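Local coordinates for protein alpha-galactosidase (PDB 6LCJ) that probably hydrolyses terminal alpha-galactosyl residues from oligosaccharides as a thermostable glycoside hydrolase that assembles into hexamers, at residues L347-P361 with L393-Y405. Numbering follows the deposited sequence.
Sequences LGLADGLRVGPDVAP and LMENVHVDPDVVY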
ATOM      1  N   LEU E 347      40.667 -20.992  -1.408  1.00 29.47           N
ATOM      2  CA  LEU E 347      41.536 -22.076  -0.971  1.00 28.82           C
ATOM      3  C   LEU E 347      42.489 -22.488  -2.090  1.00 34.25           C
ATOM      4  O   LEU E 347      42.112 -22.543  -3.266  1.00 29.68           O
ATOM      5  CB  LEU E 347      40.694 -23.263  -0.521  1.00 26.58           C
ATOM      6  CG  LEU E 347      39.779 -23.033   0.685  1.00 28.09           C
ATOM      7  CD1 LEU E 347      38.956 -24.290   1.029  1.00 21.27           C
ATOM      8  CD2 LEU E 347      40.612 -22.575   1.881  1.00 26.27           C
ATOM      9  N   GLY E 348      43.737 -22.773  -1.716  1.00 30.83           N
ATOM     10  CA  GLY E 348      44.772 -23.087  -2.669  1.00 26.60           C
ATOM     11  C   GLY E 348      45.557 -21.893  -3.167  1.00 27.06           C
ATOM     12  O   GLY E 348      46.663 -22.071  -3.672  1.00 33.76           O
ATOM     13  N   LEU E 349      45.015 -20.686  -3.051  1.00 26.96           N
ATOM     14  CA  LEU E 349      45.710 -19.467  -3.442  1.00 24.18           C
ATOM     15  C   LEU E 349      46.218 -18.682  -2.238  1.00 32.16           C
ATOM     16  O   LEU E 349      47.376 -18.249  -2.227  1.00 33.73           O
ATOM     17  CB  LEU E 349      44.785 -18.583  -4.284  1.00 22.82           C
ATOM     18  CG  LEU E 349      44.268 -19.229  -5.568  1.00 29.10           C
ATOM     19  CD1 LEU E 349      43.189 -18.383  -6.198  1.00 25.48           C
ATOM     20  CD2 LEU E 349      45.429 -19.498  -6.558  1.00 26.36           C
ATOM     21  N   ALA E 350      45.381 -18.489  -1.219  1.00 28.80           N
ATOM     22  CA  ALA E 350      45.814 -17.775  -0.024  1.00 31.41           C
ATOM     23  C   ALA E 350      46.786 -18.617   0.795  1.00 28.43           C
ATOM     24  O   ALA E 350      46.657 -19.841   0.878  1.00 25.69           O
ATOM     25  CB  ALA E 350      44.612 -17.394   0.845  1.00 26.48           C
ATOM     26  N   ASP E 351      47.761 -17.945   1.407  1.00 26.68           N
ATOM     27  CA  ASP E 351      48.568 -18.552   2.462  1.00 27.88           C
ATOM     28  C   ASP E 351      47.878 -18.425   3.812  1.00 28.61           C
ATOM     29  O   ASP E 351      47.849 -19.382   4.593  1.00 29.56           O
ATOM     30  CB  ASP E 351      49.947 -17.890   2.533  1.00 29.15           C
ATOM     31  CG  ASP E 351      50.672 -17.918   1.203  1.00 28.81           C
ATOM     32  OD1 ASP E 351      51.084 -19.015   0.802  1.00 31.94           O
ATOM     33  OD2 ASP E 351      50.811 -16.850   0.554  1.00 28.59           O
ATOM     34  N   GLY E 352      47.323 -17.253   4.089  1.00 23.69           N
ATOM     35  CA  GLY E 352      46.506 -17.040   5.265  1.00 26.67           C
ATOM     36  C   GLY E 352      45.149 -16.497   4.854  1.00 30.02           C
ATOM     37  O   GLY E 352      45.032 -15.740   3.880  1.00 27.74           O
ATOM     38  N   LEU E 353      44.116 -16.904   5.596  1.00 22.11           N
ATOM     39  CA  LEU E 353      42.739 -16.543   5.281  1.00 23.43           C
ATOM     40  C   LEU E 353      42.023 -16.107   6.553  1.00 23.62           C
ATOM     41  O   LEU E 353      41.954 -16.869   7.521  1.00 25.47           O
ATOM     42  CB  LEU E 353      42.011 -17.714   4.622  1.00 21.40           C
ATOM     43  CG  LEU E 353      40.541 -17.512   4.261  1.00 24.31           C
ATOM     44  CD1 LEU E 353      40.420 -16.552   3.120  1.00 24.89           C
ATOM     45  CD2 LEU E 353      39.863 -18.832   3.903  1.00 24.70           C
ATOM     46  N   ARG E 354      41.496 -14.888   6.553  1.00 22.45           N
ATOM     47  CA  ARG E 354      40.639 -14.445   7.646  1.00 24.45           C
ATOM     48  C   ARG E 354      39.302 -15.169   7.565  1.00 23.94           C
ATOM     49  O   ARG E 354      38.709 -15.265   6.490  1.00 21.41           O
ATOM     50  CB  ARG E 354      40.445 -12.931   7.587  1.00 20.89           C
ATOM     51  CG  ARG E 354      41.692 -12.132   8.009  1.00 23.27           C
ATOM     52  CD  ARG E 354      41.667 -11.770   9.495  1.00 23.81           C
ATOM     53  NE  ARG E 354      40.336 -11.324   9.856  1.00 23.88           N
ATOM     54  CZ  ARG E 354      39.920 -10.062   9.795  1.00 27.72           C
ATOM     55  NH1 ARG E 354      40.749  -9.083   9.438  1.00 27.97           N
ATOM     56  NH2 ARG E 354      38.661  -9.775  10.106  1.00 27.89           N
ATOM     57  N   VAL E 355      38.844 -15.711   8.698  1.00 22.57           N
ATOM     58  CA  VAL E 355      37.632 -16.522   8.755  1.00 25.45           C
ATOM     59  C   VAL E 355      36.536 -15.893   9.602  1.00 23.32           C
ATOM     60  O   VAL E 355      35.490 -16.512   9.796  1.00 19.95           O
ATOM     61  CB  VAL E 355      37.927 -17.949   9.265  1.00 23.50           C
ATOM     62  CG1 VAL E 355      38.722 -18.735   8.246  1.00 21.92           C
ATOM     63  CG2 VAL E 355      38.661 -17.872  10.578  1.00 23.47           C
ATOM     64  N   GLY E 356      36.738 -14.691  10.116  1.00 22.94           N
ATOM     65  CA  GLY E 356      35.689 -14.020  10.841  1.00 21.55           C
ATOM     66  C   GLY E 356      35.694 -12.514  10.669  1.00 25.47           C
ATOM     67  O   GLY E 356      36.643 -11.909  10.145  1.00 25.16           O
ATOM     68  N   PRO E 357      34.609 -11.881  11.121  1.00 24.34           N
ATOM     69  CA  PRO E 357      34.596 -10.423  11.269  1.00 19.28           C
ATOM     70  C   PRO E 357      35.827  -9.905  11.978  1.00 24.09           C
ATOM     71  O   PRO E 357      36.502 -10.633  12.715  1.00 23.11           O
ATOM     72  CB  PRO E 357      33.342 -10.172  12.113  1.00 22.80           C
ATOM     73  CG  PRO E 357      32.474 -11.344  11.869  1.00 22.27           C
ATOM     74  CD  PRO E 357      33.391 -12.508  11.668  1.00 23.22           C
ATOM     75  N   ASP E 358      36.134  -8.639  11.739  1.00 25.29           N
ATOM     76  CA  ASP E 358      37.179  -7.963  12.488  1.00 24.56           C
ATOM     77  C   ASP E 358      36.966  -8.120  13.988  1.00 27.18           C
ATOM     78  O   ASP E 358      35.847  -7.994  14.499  1.00 27.16           O
ATOM     79  CB  ASP E 358      37.178  -6.477  12.144  1.00 24.00           C
ATOM     80  CG  ASP E 358      37.698  -6.200  10.774  1.00 27.17           C
ATOM     81  OD1 ASP E 358      38.110  -7.164  10.065  1.00 28.09           O
ATOM     82  OD2 ASP E 358      37.700  -5.002  10.415  1.00 30.68           O
ATOM     83  N   VAL E 359      38.054  -8.362  14.702  1.00 24.98           N
ATOM     84  CA  VAL E 359      38.009  -8.113  16.131  1.00 26.15           C
ATOM     85  C   VAL E 359      37.897  -6.609  16.324  1.00 24.04           C
ATOM     86  O   VAL E 359      38.072  -5.821  15.392  1.00 24.54           O
ATOM     87  CB  VAL E 359      39.236  -8.679  16.869  1.00 26.37           C
ATOM     88  CG1 VAL E 359      39.250 -10.202  16.778  1.00 23.44           C
ATOM     89  CG2 VAL E 359      40.511  -8.061  16.308  1.00 25.97           C
ATOM     90  N   ALA E 360      37.580  -6.207  17.532  1.00 26.00           N
ATOM     91  CA  ALA E 360      37.532  -4.803  17.902  1.00 28.04           C
ATOM     92  C   ALA E 360      37.896  -4.753  19.370  1.00 27.37           C
ATOM     93  O   ALA E 360      37.922  -5.795  20.041  1.00 21.91           O
ATOM     94  CB  ALA E 360      36.141  -4.203  17.637  1.00 24.63           C
ATOM     95  N   PRO E 361      38.199  -3.550  19.919  1.00 26.28           N
ATOM     96  CA  PRO E 361      38.529  -3.457  21.345  1.00 24.04           C
ATOM     97  C   PRO E 361      37.286  -3.460  22.242  1.00 24.60           C
ATOM     98  O   PRO E 361      37.169  -2.668  23.175  1.00 25.29           O
ATOM     99  CB  PRO E 361      39.314  -2.144  21.430  1.00 23.64           C
ATOM    100  CG  PRO E 361      38.937  -1.348  20.223  1.00 22.65           C
ATOM    101  CD  PRO E 361      38.146  -2.219  19.285  1.00 23.29           C
ATOM    102  N   LEU E 393      39.094 -25.503   8.248  1.00 27.29           N
ATOM    103  CA  LEU E 393      39.924 -25.074   7.129  1.00 31.41           C
ATOM    104  C   LEU E 393      41.416 -25.065   7.438  1.00 28.72           C
ATOM    105  O   LEU E 393      42.199 -24.699   6.559  1.00 29.39           O
ATOM    106  CB  LEU E 393      39.504 -23.684   6.660  1.00 24.27           C
ATOM    107  CG  LEU E 393      38.130 -23.779   6.025  1.00 28.97           C
ATOM    108  CD1 LEU E 393      37.530 -22.395   5.927  1.00 24.63           C
ATOM    109  CD2 LEU E 393      38.222 -24.475   4.672  1.00 28.37           C
ATOM    110  N   MET E 394      41.826 -25.425   8.660  1.00 29.84           N
ATOM    111  CA  MET E 394      43.248 -25.490   8.980  1.00 29.61           C
ATOM    112  C   MET E 394      43.949 -26.575   8.181  1.00 31.86           C
ATOM    113  O   MET E 394      45.179 -26.594   8.122  1.00 33.20           O
ATOM    114  CB  MET E 394      43.440 -25.736  10.476  1.00 28.93           C
ATOM    115  CG  MET E 394      43.258 -24.491  11.331  1.00 27.24           C
ATOM    116  SD  MET E 394      43.300 -24.968  13.054  1.00 38.05           S
ATOM    117  CE  MET E 394      45.028 -25.461  13.226  1.00 29.95           C
ATOM    118  N   GLU E 395      43.176 -27.481   7.583  1.00 30.90           N
ATOM    119  CA  GLU E 395      43.692 -28.428   6.611  1.00 30.54           C
ATOM    120  C   GLU E 395      44.186 -27.735   5.341  1.00 36.46           C
ATOM    121  O   GLU E 395      45.083 -28.247   4.660  1.00 35.08           O
ATOM    122  CB  GLU E 395      42.582 -29.422   6.270  1.00 33.31           C
ATOM    123  CG  GLU E 395      42.946 -30.425   5.199  1.00 40.05           C
ATOM    124  CD  GLU E 395      43.915 -31.492   5.693  1.00 49.34           C
ATOM    125  OE1 GLU E 395      44.105 -31.629   6.934  1.00 46.37           O
ATOM    126  OE2 GLU E 395      44.484 -32.201   4.826  1.00 51.39           O
ATOM    127  N   ASN E 396      43.611 -26.584   4.995  1.00 30.96           N
ATOM    128  CA  ASN E 396      43.757 -26.039   3.657  1.00 28.93           C
ATOM    129  C   ASN E 396      44.498 -24.720   3.583  1.00 28.61           C
ATOM    130  O   ASN E 396      44.932 -24.344   2.497  1.00 29.23           O
ATOM    131  CB  ASN E 396      42.376 -25.850   3.010  1.00 29.01           C
ATOM    132  CG  ASN E 396      41.528 -27.098   3.083  1.00 30.18           C
ATOM    133  OD1 ASN E 396      40.910 -27.379   4.106  1.00 32.27           O
ATOM    134  ND2 ASN E 396      41.490 -27.858   1.993  1.00 30.90           N
ATOM    135  N   VAL E 397      44.664 -24.004   4.703  1.00 24.11           N
ATOM    136  CA  VAL E 397      45.237 -22.671   4.680  1.00 25.16           C
ATOM    137  C   VAL E 397      45.552 -22.304   6.120  1.00 25.87           C
ATOM    138  O   VAL E 397      44.995 -22.890   7.048  1.00 30.31           O
ATOM    139  CB  VAL E 397      44.244 -21.670   4.026  1.00 25.45           C
ATOM    140  CG1 VAL E 397      42.972 -21.567   4.844  1.00 22.19           C
ATOM    141  CG2 VAL E 397      44.875 -20.293   3.837  1.00 25.07           C
ATOM    142  N   HIS E 398      46.461 -21.355   6.310  1.00 22.73           N
ATOM    143  CA  HIS E 398      46.638 -20.750   7.618  1.00 25.80           C
ATOM    144  C   HIS E 398      45.387 -19.959   7.974  1.00 30.70           C
ATOM    145  O   HIS E 398      45.046 -18.978   7.301  1.00 22.99           O
ATOM    146  CB  HIS E 398      47.864 -19.847   7.634  1.00 26.95           C
ATOM    147  CG  HIS E 398      49.138 -20.586   7.396  1.00 32.31           C
ATOM    148  ND1 HIS E 398      50.298 -19.962   6.986  1.00 26.56           N
ATOM    149  CD2 HIS E 398      49.423 -21.909   7.480  1.00 29.09           C
ATOM    150  CE1 HIS E 398      51.247 -20.872   6.846  1.00 32.54           C
ATOM    151  NE2 HIS E 398      50.745 -22.057   7.145  1.00 31.37           N
ATOM    152  N   VAL E 399      44.709 -20.386   9.035  1.00 28.15           N
ATOM    153  CA  VAL E 399      43.454 -19.777   9.446  1.00 27.26           C
ATOM    154  C   VAL E 399      43.761 -18.614  10.379  1.00 28.17           C
ATOM    155  O   VAL E 399      44.333 -18.800  11.460  1.00 25.63           O
ATOM    156  CB  VAL E 399      42.544 -20.810  10.116  1.00 25.77           C
ATOM    157  CG1 VAL E 399      41.383 -20.112  10.802  1.00 25.78           C
ATOM    158  CG2 VAL E 399      42.067 -21.805   9.075  1.00 25.14           C
ATOM    159  N   ASP E 400      43.401 -17.408   9.949  1.00 25.15           N
ATOM    160  CA  ASP E 400      43.676 -16.211  10.724  1.00 24.20           C
ATOM    161  C   ASP E 400      42.468 -15.840  11.575  1.00 23.48           C
ATOM    162  O   ASP E 400      41.427 -15.477  11.017  1.00 24.86           O
ATOM    163  CB  ASP E 400      44.037 -15.070   9.786  1.00 24.11           C
ATOM    164  CG  ASP E 400      44.405 -13.801  10.526  1.00 34.36           C
ATOM    165  OD1 ASP E 400      44.504 -13.846  11.785  1.00 33.68           O
ATOM    166  OD2 ASP E 400      44.615 -12.761   9.842  1.00 35.19           O
ATOM    167  N   PRO E 401      42.548 -15.889  12.907  1.00 26.03           N
ATOM    168  CA  PRO E 401      41.387 -15.528  13.733  1.00 26.42           C
ATOM    169  C   PRO E 401      41.301 -14.040  14.021  1.00 27.02           C
ATOM    170  O   PRO E 401      40.391 -13.622  14.748  1.00 29.83           O
ATOM    171  CB  PRO E 401      41.628 -16.325  15.033  1.00 21.04           C
ATOM    172  CG  PRO E 401      43.129 -16.292  15.178  1.00 27.42           C
ATOM    173  CD  PRO E 401      43.729 -16.179  13.744  1.00 28.17           C
ATOM    174  N   ASP E 402      42.225 -13.266  13.437  1.00 25.21           N
ATOM    175  CA  ASP E 402      42.464 -11.837  13.648  1.00 27.62           C
ATOM    176  C   ASP E 402      43.294 -11.624  14.913  1.00 26.92           C
ATOM    177  O   ASP E 402      43.671 -12.591  15.582  1.00 24.75           O
ATOM    178  CB  ASP E 402      41.165 -11.028  13.663  1.00 25.01           C
ATOM    179  CG  ASP E 402      41.347  -9.672  13.039  1.00 27.76           C
ATOM    180  OD1 ASP E 402      42.517  -9.320  12.792  1.00 26.68           O
ATOM    181  OD2 ASP E 402      40.349  -8.950  12.814  1.00 27.34           O
ATOM    182  N   VAL E 403      43.633 -10.373  15.225  1.00 26.34           N
ATOM    183  CA  VAL E 403      44.696 -10.110  16.200  1.00 26.75           C
ATOM    184  C   VAL E 403      44.285 -10.468  17.626  1.00 25.05           C
ATOM    185  O   VAL E 403      43.101 -10.668  17.930  1.00 25.21           O
ATOM    186  CB  VAL E 403      45.165  -8.642  16.126  1.00 25.77           C
ATOM    187  CG1 VAL E 403      45.484  -8.270  14.700  1.00 21.31           C
ATOM    188  CG2 VAL E 403      44.109  -7.717  16.718  1.00 24.16           C
ATOM    189  N   VAL E 404      45.282 -10.554  18.499  1.00 26.77           N
ATOM    190  CA  VAL E 404      45.106 -10.813  19.923  1.00 26.05           C
ATOM    191  C   VAL E 404      45.416  -9.524  20.660  1.00 26.37           C
ATOM    192  O   VAL E 404      46.429  -8.874  20.379  1.00 28.14           O
ATOM    193  CB  VAL E 404      46.028 -11.947  20.408  1.00 27.21           C
ATOM    194  CG1 VAL E 404      45.691 -12.341  21.836  1.00 26.81           C
ATOM    195  CG2 VAL E 404      45.937 -13.133  19.480  1.00 25.64           C
ATOM    196  N   TYR E 405      44.556  -9.151  21.593  1.00 25.61           N
ATOM    197  CA  TYR E 405      44.846  -8.020  22.457  1.00 28.48           C
ATOM    198  C   TYR E 405      45.545  -8.512  23.713  1.00 27.19           C
ATOM    199  O   TYR E 405      45.203  -9.567  24.258  1.00 25.63           O
ATOM    200  CB  TYR E 405      43.571  -7.260  22.835  1.00 26.34           C
ATOM    201  CG  TYR E 405      42.885  -6.580  21.674  1.00 26.50           C
ATOM    202  CD1 TYR E 405      43.223  -5.289  21.291  1.00 22.50           C
ATOM    203  CD2 TYR E 405      41.887  -7.238  20.959  1.00 30.68           C
ATOM    204  CE1 TYR E 405      42.584  -4.672  20.215  1.00 29.55           C
ATOM    205  CE2 TYR E 405      41.236  -6.632  19.892  1.00 25.41           C
ATOM    206  CZ  TYR E 405      41.588  -5.360  19.520  1.00 29.06           C
ATOM    207  OH  TYR E 405      40.926  -4.771  18.471  1.00 27.37           O
TER
HETATM  208  O   HOH W   1      44.697 -22.050   0.857  1.00 27.22           O
HETATM  209  O   HOH W   2      39.502 -13.818  11.057  1.00 26.83           O
HETATM  210  O   HOH W   3      37.954 -12.704  13.185  1.00 28.26           O
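Leu-347 reaches Leu-393 at about a right angle, CD1 lying 3.7 Å from Leu-393 CD2, while its other methyl, CD2, touches both Asn-396 CB and Val-397 CG1. A bridging water accepts a hydrogen bond from Gly-348 N and donates to the carbonyl O atoms of Ala-350 and Asn-396. Asp-351 turns its carboxylate to Arg-154, Ser-156 and Arg-328, while its backbone O accepts from His-398 N (3.0 Å). From here strands 352-354 and 398-400 run parallel, neighbouring strands of the eight-stranded TIM barrel that marks the GH36 catalytic domain; strand 335-338 flanks 352-354 across from 398-400. Leu-353 N donates to His-398 O (2.8 Å), and Leu-353 O receives the nearly straight N-H of Asp-400 (170°). Arg-354, its chain bent at chi2 and chi3, lays its guanidinium against the Asp-402 carboxylate, the planes 19° apart: OD2 sits over the centre of one face, 3.2 Å from CZ, a purely electrostatic salt bridge. In the guanidinium plane NH2 binds Asp-358 OD1 at 2.7 Å, and NE holds a water that also bonds Gly-356 N and Asp-400 O. A leucine in its place would probably leave Asp-358 OD1 and Asp-402 OD2, 4.0 Å apart, without the positive charge that pairs with both. Val-355 CG2 packs on Val-399 CG1 (3.5 Å). Val-359 N donates to Asp-402 OD2 from above the carboxylate plane, while its CG2 touches Val-403 CG2 and Tyr-405 CE2. At Pro-361, which also packs on Leu-412 of a second subunit, Tyr-405 OH lies against the Ala-360 to Pro-361 peptide, 3.2 Å from Ala-360 C.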